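Local coordinates for protein pectinesterase 1 (Solanum lycopersicum, PDB 1XG2) that hydrolyses the methyl esters of pectin galacturonosyl units, releasing methanol and acid, and may prepare the plant cell wall for softening during fruit ripening, at residues E233-G238 with M263-G268; S146-T151 with C166-R171; S138-Y143 with L297-S302. All blocks are in the same frame, centred on the assembly; numbering follows the deposited sequence.

Contact 1 (E233-G238 with M263-G268); sequences ESYLGG and MNNGPG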
loop_
_atom_site.group_PDB
_atom_site.type_symbol
_atom_site.label_atom_id
_atom_site.label_comp_id
_atom_site.label_asym_id
_atom_site.label_seq_id
_atom_site.Cartn_x
_atom_site.Cartn_y
_atom_site.Cartn_z
ATOM N N GLU A 233 -15.466 8.160 -12.420
ATOM C CA GLU A 233 -16.871 7.892 -12.198
ATOM C C GLU A 233 -17.280 8.098 -10.747
ATOM O O GLU A 233 -18.064 7.329 -10.194
ATOM C CB GLU A 233 -17.231 6.480 -12.676
ATOM C CG GLU A 233 -17.124 6.306 -14.185
ATOM C CD GLU A 233 -18.334 6.848 -14.968
ATOM O OE1 GLU A 233 -19.348 7.299 -14.361
ATOM O OE2 GLU A 233 -18.265 6.825 -16.220
ATOM N N SER A 234 -16.751 9.153 -10.144
ATOM C CA SER A 234 -16.977 9.437 -8.735
ATOM C C SER A 234 -17.616 10.806 -8.541
ATOM O O SER A 234 -17.531 11.690 -9.406
ATOM C CB SER A 234 -15.656 9.386 -7.958
ATOM O OG SER A 234 -15.101 8.082 -7.949
ATOM N N TYR A 235 -18.272 10.954 -7.396
ATOM C CA TYR A 235 -18.829 12.222 -6.973
ATOM C C TYR A 235 -17.780 12.956 -6.174
ATOM O O TYR A 235 -17.231 12.416 -5.214
ATOM C CB TYR A 235 -20.082 12.010 -6.133
ATOM C CG TYR A 235 -20.637 13.288 -5.532
ATOM C CD1 TYR A 235 -21.648 14.001 -6.183
ATOM C CD2 TYR A 235 -20.164 13.784 -4.312
ATOM C CE1 TYR A 235 -22.162 15.180 -5.642
ATOM C CE2 TYR A 235 -20.674 14.968 -3.765
ATOM C CZ TYR A 235 -21.681 15.646 -4.434
ATOM O OH TYR A 235 -22.193 16.808 -3.909
ATOM N N LEU A 236 -17.506 14.189 -6.579
ATOM C CA LEU A 236 -16.566 15.070 -5.893
ATOM C C LEU A 236 -17.325 16.262 -5.313
ATOM O O LEU A 236 -17.933 17.040 -6.064
ATOM C CB LEU A 236 -15.514 15.570 -6.883
ATOM C CG LEU A 236 -14.323 14.638 -7.149
ATOM C CD1 LEU A 236 -14.782 13.275 -7.549
ATOM C CD2 LEU A 236 -13.386 15.213 -8.213
ATOM N N GLY A 237 -17.299 16.395 -3.987
ATOM C CA GLY A 237 -17.951 17.494 -3.299
ATOM C C GLY A 237 -17.241 18.813 -3.541
ATOM O O GLY A 237 -16.139 18.852 -4.091
ATOM N N GLY A 238 -17.874 19.907 -3.123
ATOM C CA GLY A 238 -17.300 21.234 -3.282
ATOM C C GLY A 238 -16.032 21.459 -2.480
ATOM O O GLY A 238 -15.316 22.440 -2.708
ATOM N N MET A 263 -14.664 11.162 -16.068
ATOM C CA MET A 263 -16.127 11.105 -15.945
ATOM C C MET A 263 -16.622 11.241 -14.490
ATOM O O MET A 263 -17.573 10.597 -14.067
ATOM C CB MET A 263 -16.604 9.777 -16.534
ATOM C CG MET A 263 -16.297 9.656 -18.028
ATOM S SD MET A 263 -17.149 10.904 -19.003
ATOM C CE MET A 263 -16.393 10.533 -20.592
ATOM N N ASN A 264 -15.994 12.117 -13.722
ATOM C CA ASN A 264 -16.499 12.454 -12.393
ATOM C C ASN A 264 -17.682 13.430 -12.465
ATOM O O ASN A 264 -17.926 14.063 -13.498
ATOM C CB ASN A 264 -15.387 13.042 -11.542
ATOM C CG ASN A 264 -14.249 12.067 -11.327
ATOM O OD1 ASN A 264 -14.473 10.894 -11.089
ATOM N ND2 ASN A 264 -13.029 12.556 -11.416
ATOM N N ASN A 265 -18.421 13.530 -11.373
ATOM C CA ASN A 265 -19.564 14.435 -11.298
ATOM C C ASN A 265 -19.565 15.126 -9.943
ATOM O O ASN A 265 -18.754 14.794 -9.079
ATOM C CB ASN A 265 -20.868 13.665 -11.535
ATOM C CG ASN A 265 -21.195 12.710 -10.403
ATOM O OD1 ASN A 265 -22.039 13.000 -9.555
ATOM N ND2 ASN A 265 -20.531 11.572 -10.384
ATOM N N GLY A 266 -20.447 16.106 -9.775
ATOM C CA GLY A 266 -20.546 16.856 -8.535
ATOM C C GLY A 266 -19.877 18.211 -8.581
ATOM O O GLY A 266 -19.168 18.535 -9.530
ATOM N N PRO A 267 -20.121 19.028 -7.561
ATOM C CA PRO A 267 -19.658 20.428 -7.554
ATOM C C PRO A 267 -18.140 20.616 -7.570
ATOM O O PRO A 267 -17.691 21.692 -7.921
ATOM C CB PRO A 267 -20.248 21.006 -6.254
ATOM C CG PRO A 267 -21.228 20.018 -5.748
ATOM C CD PRO A 267 -20.903 18.688 -6.358
ATOM N N GLY A 268 -17.363 19.609 -7.182
ATOM C CA GLY A 268 -15.917 19.699 -7.242
ATOM C C GLY A 268 -15.261 19.019 -8.439
ATOM O O GLY A 268 -14.040 18.941 -8.489
HETATM O O HOH W 1 -20.841 8.966 -9.172
#

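Contact 2 (S146-T151 with C166-R171); sequences SYVTGT and CQLVAR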
loop_
_atom_site.group_PDB
_atom_site.type_symbol
_atom_site.label_atom_id
_atom_site.label_comp_id
_atom_site.label_asym_id
_atom_site.label_seq_id
_atom_site.Cartn_x
_atom_site.Cartn_y
_atom_site.Cartn_z
ATOM N N SER A 146 -16.962 0.920 1.853
ATOM C CA SER A 146 -16.303 1.281 3.101
ATOM C C SER A 146 -16.263 2.798 3.271
ATOM O O SER A 146 -16.463 3.552 2.323
ATOM C CB SER A 146 -14.892 0.677 3.147
ATOM O OG SER A 146 -14.942 -0.744 3.274
ATOM N N TYR A 147 -15.996 3.227 4.501
ATOM C CA TYR A 147 -15.839 4.620 4.843
ATOM C C TYR A 147 -14.383 4.787 5.273
ATOM O O TYR A 147 -13.914 4.049 6.119
ATOM C CB TYR A 147 -16.808 4.919 5.986
ATOM C CG TYR A 147 -16.933 6.328 6.468
ATOM C CD1 TYR A 147 -18.000 7.139 6.064
ATOM C CD2 TYR A 147 -16.037 6.833 7.415
ATOM C CE1 TYR A 147 -18.138 8.453 6.574
ATOM C CE2 TYR A 147 -16.169 8.119 7.933
ATOM C CZ TYR A 147 -17.209 8.934 7.516
ATOM O OH TYR A 147 -17.293 10.218 8.048
ATOM N N VAL A 148 -13.659 5.692 4.627
ATOM C CA VAL A 148 -12.299 6.026 5.021
ATOM C C VAL A 148 -12.285 7.520 5.274
ATOM O O VAL A 148 -12.650 8.303 4.396
ATOM C CB VAL A 148 -11.276 5.682 3.930
ATOM C CG1 VAL A 148 -9.862 5.952 4.420
ATOM C CG2 VAL A 148 -11.425 4.222 3.500
ATOM N N THR A 149 -11.865 7.920 6.473
ATOM C CA THR A 149 -11.787 9.329 6.811
ATOM C C THR A 149 -10.414 9.744 7.341
ATOM O O THR A 149 -9.719 8.983 8.018
ATOM C CB THR A 149 -12.937 9.706 7.774
ATOM O OG1 THR A 149 -12.975 11.123 7.956
ATOM C CG2 THR A 149 -12.732 9.135 9.185
ATOM N N GLY A 150 -10.016 10.963 7.003
ATOM C CA GLY A 150 -8.749 11.499 7.466
ATOM C C GLY A 150 -8.515 12.926 7.013
ATOM O O GLY A 150 -9.428 13.599 6.534
ATOM N N THR A 151 -7.269 13.373 7.123
ATOM C CA THR A 151 -6.914 14.738 6.763
ATOM C C THR A 151 -5.782 14.751 5.746
ATOM O O THR A 151 -6.034 14.829 4.540
ATOM C CB THR A 151 -6.503 15.522 8.012
ATOM O OG1 THR A 151 -5.567 14.754 8.778
ATOM C CG2 THR A 151 -7.678 15.731 8.919
ATOM N N CYS A 166 -16.889 3.435 -2.085
ATOM C CA CYS A 166 -16.494 3.894 -0.762
ATOM C C CYS A 166 -16.817 5.368 -0.612
ATOM O O CYS A 166 -16.879 6.094 -1.594
ATOM C CB CYS A 166 -14.992 3.694 -0.553
ATOM S SG CYS A 166 -14.499 1.947 -0.550
ATOM N N GLN A 167 -17.000 5.803 0.628
ATOM C CA GLN A 167 -17.095 7.215 0.942
ATOM C C GLN A 167 -15.749 7.631 1.539
ATOM O O GLN A 167 -15.337 7.123 2.579
ATOM C CB GLN A 167 -18.258 7.457 1.908
ATOM C CG GLN A 167 -19.573 6.923 1.362
ATOM C CD GLN A 167 -20.810 7.502 2.037
ATOM O OE1 GLN A 167 -21.231 8.627 1.731
ATOM N NE2 GLN A 167 -21.411 6.726 2.931
ATOM N N LEU A 168 -15.056 8.505 0.823
ATOM C CA LEU A 168 -13.764 9.040 1.222
ATOM C C LEU A 168 -14.039 10.442 1.749
ATOM O O LEU A 168 -14.402 11.347 0.998
ATOM C CB LEU A 168 -12.799 9.050 0.043
ATOM C CG LEU A 168 -12.725 7.717 -0.720
ATOM C CD1 LEU A 168 -11.721 7.802 -1.837
ATOM C CD2 LEU A 168 -12.390 6.596 0.199
ATOM N N VAL A 169 -13.899 10.584 3.059
ATOM C CA VAL A 169 -14.407 11.716 3.808
ATOM C C VAL A 169 -13.256 12.497 4.423
ATOM O O VAL A 169 -12.606 12.046 5.381
ATOM C CB VAL A 169 -15.368 11.260 4.923
ATOM C CG1 VAL A 169 -16.037 12.476 5.573
ATOM C CG2 VAL A 169 -16.422 10.297 4.373
ATOM N N ALA A 170 -12.997 13.666 3.863
ATOM C CA ALA A 170 -12.022 14.572 4.458
ATOM C C ALA A 170 -12.674 15.281 5.652
ATOM O O ALA A 170 -13.838 15.672 5.589
ATOM C CB ALA A 170 -11.527 15.562 3.437
ATOM N N ARG A 171 -11.923 15.420 6.736
ATOM C CA ARG A 171 -12.418 16.031 7.964
ATOM C C ARG A 171 -11.624 17.294 8.308
ATOM O O ARG A 171 -10.648 17.624 7.645
ATOM C CB ARG A 171 -12.357 15.035 9.128
ATOM C CG ARG A 171 -10.949 14.671 9.574
ATOM C CD ARG A 171 -10.856 13.350 10.327
ATOM N NE ARG A 171 -11.719 13.357 11.503
ATOM C CZ ARG A 171 -11.945 12.321 12.300
ATOM N NH1 ARG A 171 -11.334 11.155 12.109
ATOM N NH2 ARG A 171 -12.768 12.463 13.329
#

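Contact 3 (S138-Y143 with L297-S302); sequences SQRQFY and LIQGGS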
loop_
_atom_site.group_PDB
_atom_site.type_symbol
_atom_site.label_atom_id
_atom_site.label_comp_id
_atom_site.label_asym_id
_atom_site.label_seq_id
_atom_site.Cartn_x
_atom_site.Cartn_y
_atom_site.Cartn_z
ATOM N N SER A 138 1.363 -2.080 -0.019
ATOM C CA SER A 138 1.866 -2.859 -1.141
ATOM C C SER A 138 0.905 -3.978 -1.411
ATOM O O SER A 138 -0.017 -4.220 -0.623
ATOM C CB SER A 138 3.263 -3.415 -0.839
ATOM O OG SER A 138 3.278 -4.107 0.394
ATOM N N GLN A 139 1.141 -4.660 -2.525
ATOM C CA GLN A 139 0.332 -5.779 -3.007
ATOM C C GLN A 139 -1.028 -5.316 -3.519
ATOM O O GLN A 139 -1.306 -4.117 -3.575
ATOM C CB GLN A 139 0.189 -6.913 -1.968
ATOM C CG GLN A 139 1.457 -7.317 -1.221
ATOM C CD GLN A 139 2.459 -8.121 -2.056
ATOM O OE1 GLN A 139 2.463 -8.043 -3.278
ATOM N NE2 GLN A 139 3.332 -8.863 -1.382
ATOM N N ARG A 140 -1.851 -6.272 -3.951
ATOM C CA ARG A 140 -3.137 -5.965 -4.579
ATOM C C ARG A 140 -4.258 -5.981 -3.543
ATOM O O ARG A 140 -4.430 -6.963 -2.815
ATOM C CB ARG A 140 -3.461 -6.948 -5.703
ATOM C CG ARG A 140 -2.587 -6.782 -6.931
ATOM C CD ARG A 140 -2.637 -7.950 -7.904
ATOM N NE ARG A 140 -2.102 -9.176 -7.331
ATOM C CZ ARG A 140 -1.729 -10.266 -8.025
ATOM N NH1 ARG A 140 -1.821 -10.310 -9.347
ATOM N NH2 ARG A 140 -1.245 -11.307 -7.380
ATOM N N GLN A 141 -5.031 -4.899 -3.531
ATOM C CA GLN A 141 -6.053 -4.653 -2.516
ATOM C C GLN A 141 -7.333 -4.108 -3.158
ATOM O O GLN A 141 -7.286 -3.363 -4.131
ATOM C CB GLN A 141 -5.542 -3.669 -1.454
ATOM C CG GLN A 141 -4.146 -3.981 -0.929
ATOM C CD GLN A 141 -3.618 -2.995 0.098
ATOM O OE1 GLN A 141 -2.409 -2.980 0.379
ATOM N NE2 GLN A 141 -4.491 -2.198 0.666
ATOM N N PHE A 142 -8.462 -4.494 -2.584
ATOM C CA PHE A 142 -9.775 -4.041 -3.004
ATOM C C PHE A 142 -10.540 -3.574 -1.775
ATOM O O PHE A 142 -10.684 -4.328 -0.795
ATOM C CB PHE A 142 -10.516 -5.185 -3.686
ATOM C CG PHE A 142 -11.863 -4.812 -4.245
ATOM C CD1 PHE A 142 -11.991 -3.846 -5.226
ATOM C CD2 PHE A 142 -13.008 -5.464 -3.799
ATOM C CE1 PHE A 142 -13.248 -3.517 -5.722
ATOM C CE2 PHE A 142 -14.267 -5.147 -4.316
ATOM C CZ PHE A 142 -14.381 -4.177 -5.257
ATOM N N TYR A 143 -11.031 -2.342 -1.854
ATOM C CA TYR A 143 -11.859 -1.722 -0.837
ATOM C C TYR A 143 -13.246 -1.496 -1.418
ATOM O O TYR A 143 -13.386 -0.911 -2.481
ATOM C CB TYR A 143 -11.265 -0.383 -0.383
ATOM C CG TYR A 143 -9.970 -0.572 0.358
ATOM C CD1 TYR A 143 -8.788 -0.885 -0.329
ATOM C CD2 TYR A 143 -9.907 -0.441 1.734
ATOM C CE1 TYR A 143 -7.590 -1.068 0.344
ATOM C CE2 TYR A 143 -8.702 -0.636 2.422
ATOM C CZ TYR A 143 -7.558 -0.970 1.718
ATOM O OH TYR A 143 -6.367 -1.181 2.384
ATOM N N LEU A 297 -5.859 -3.431 -13.052
ATOM C CA LEU A 297 -4.909 -2.943 -12.049
ATOM C C LEU A 297 -4.607 -3.984 -10.970
ATOM O O LEU A 297 -3.474 -4.098 -10.520
ATOM C CB LEU A 297 -5.401 -1.642 -11.415
ATOM C CG LEU A 297 -4.462 -0.987 -10.387
ATOM C CD1 LEU A 297 -3.159 -0.532 -11.028
ATOM C CD2 LEU A 297 -5.156 0.186 -9.731
ATOM N N ILE A 298 -5.623 -4.748 -10.572
ATOM C CA ILE A 298 -5.477 -5.763 -9.535
ATOM C C ILE A 298 -5.855 -7.187 -9.983
ATOM O O ILE A 298 -5.982 -8.073 -9.154
ATOM C CB ILE A 298 -6.278 -5.346 -8.262
ATOM C CG1 ILE A 298 -7.788 -5.232 -8.523
ATOM C CG2 ILE A 298 -5.727 -4.016 -7.718
ATOM C CD1 ILE A 298 -8.608 -4.987 -7.249
ATOM N N GLN A 299 -6.003 -7.417 -11.281
ATOM C CA GLN A 299 -6.349 -8.757 -11.777
ATOM C C GLN A 299 -7.466 -9.388 -10.958
ATOM O O GLN A 299 -7.420 -10.570 -10.620
ATOM C CB GLN A 299 -5.112 -9.655 -11.767
ATOM C CG GLN A 299 -4.057 -9.208 -12.773
ATOM C CD GLN A 299 -3.252 -8.043 -12.277
ATOM O OE1 GLN A 299 -2.736 -8.090 -11.173
ATOM N NE2 GLN A 299 -3.143 -6.992 -13.083
ATOM N N GLY A 300 -8.484 -8.594 -10.651
ATOM C CA GLY A 300 -9.368 -8.886 -9.537
ATOM C C GLY A 300 -10.191 -10.159 -9.612
ATOM O O GLY A 300 -10.352 -10.840 -8.611
ATOM N N GLY A 301 -10.708 -10.482 -10.780
ATOM C CA GLY A 301 -11.574 -11.637 -10.908
ATOM C C GLY A 301 -10.911 -12.935 -10.474
ATOM O O GLY A 301 -11.543 -13.750 -9.782
ATOM N N SER A 302 -9.639 -13.107 -10.849
ATOM C CA SER A 302 -8.875 -14.318 -10.522
ATOM C C SER A 302 -8.865 -14.637 -9.042
ATOM O O SER A 302 -8.523 -15.755 -8.648
ATOM C CB SER A 302 -7.437 -14.216 -11.064
ATOM O OG SER A 302 -6.684 -13.176 -10.442
#

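Contact 1 (E233-G238 with M263-G268)
Tyr235 turns its CG anti to the backbone N (chi1 174°), which lays the ring along the backbone of 265-267. From CB, which has Asn265 OD1 as a loose neighbour, the chain runs to CD1, where that same oxygen sits at the ring edge, 3.5 Å away. Farther out CE1 passes Gly266 CA at 3.7 Å, CZ rests against Pro267 CD, and the tip OH ends 3.3 Å from Pro267 CD. Beside this side chain, the two backbones are bridged at Tyr235 and Asn265: Asn265 N gives to Ser234 O over 2.8 Å, and Leu236 N returns to Asn265 O at 2.9 Å. The side chain of Asn264 extends the pattern, since its OD1 takes Ser234 N on a lone pair at 3.0 Å while its ND2 holds Val231 O. At the far end Gly268 N reaches Leu236 O at 2.9 Å from above the carbonyl plane. Gly266 lies so close that a CB there would strike Leu236 O and Tyr235 CD1. Residues 235-236 already pair through their backbone with 201-204, so the loop 263-268 adds one bridge at the outer strand of a parallel sheet, as successive coils do in the right-handed beta-helix of pectinesterases.

Contact 2 (S146-T151 with C166-R171)
Strands 147-150 and 167-170 are neighbours in one parallel sheet of the beta-helix that forms this C-terminal pectinesterase domain, one coil stacked on the next in straight register. Four bridges join them, and the carbonyl of Val148 has the usual geometry: Val169 N meets its O at 2.9 Å, almost along the C=O axis. Val169 O is gripped twice, by Gly150 N in the carbonyl plane and by Thr149 OG1, 2.8 Å away above that plane; the hydroxyl gets there because it stands anti to its own backbone N (chi1 -172°). On the same sheet face the Tyr147 ring takes Val169 CG2 over one face, with CE1 only 3.3 Å from that methyl, and its OH runs on to Val169 CG1. Val148 and Leu168 lie side by side on the opposite face, CB to CD2 4.0 Å. At one end Ser146 N donates a long hydrogen bond of 3.6 Å to Cys166 SG. At the other, Arg171 lays CG against Thr151 CG2 at 3.5 Å. The side chain of Thr151 comes within about 4 Å of that of Gln131, which probably stabilises the transition state. Backbone polarity here is satisfied largely between coils, and the arginine charge, paired with Asp128 through NH1 and set against Tyr130, probably stays ionised.

Contact 3 (S138-Y143 with L297-S302)
The guanidinium of Arg140 meets Gln299 OE1 at its edge, only 3° out of plane, while the amide of that glutamine is turned 50° against it. The Phe142 ring is met obliquely by Ile298 CD1. Both groups belong to strand 140-144 of the parallel beta-helix, and the residues opposite them follow helix 294-297, which Ile298 is the first to leave. Arg140 slides past Ile298 in the opposite direction, CB to CB 4.1 Å, and its chain bends at chi3. There CD comes 3.3 Å from Gln299 OE1, and NH1 gives that oxygen a nearly straight bond (169°) of 3.0 Å on a lone pair. Its NH2 has partners elsewhere, in a salt bridge with Asp118 and a hydrogen bond to Ser100 of the pectinesterase inhibitor chain, so one flat group joins strand, segment 297-302 and inhibitor. An alanine here would lose the bonds to Gln299, Asp118 and the inhibitor serine, and would probably loosen the 297-302 segment against the strand. Lower down, Ile298 CD1 touches Phe142 CB at 4.0 Å and Gln141 O at 3.8 Å. Beyond the strand contact, Gln299 O accepts Ser302 OG at 2.7 Å, nearly along the C=O axis.

In the fold
Contacts 1 and 2 reach the same parallel sheet, their centres about 15 Å apart: contact 2 joins two inner strands and is buried, while contact 1 lies at an outermost strand and is partly open to solvent. Regular parallel bonding accordingly gives way in contact 1 to a single bridge, supplemented by an asparagine side chain and a further backbone bond from Gly268. Contact 3 is buried too, but it sets segment 297-302 against strand 140-144 of another sheet, with one side-chain hydrogen bond and apolar touches, where the inhibitor also docks. That strand leads directly into 147-150, and contacts 2 and 3 touch at Cys166 SG and Tyr143 O. Along the chain, contact 3 encloses both others.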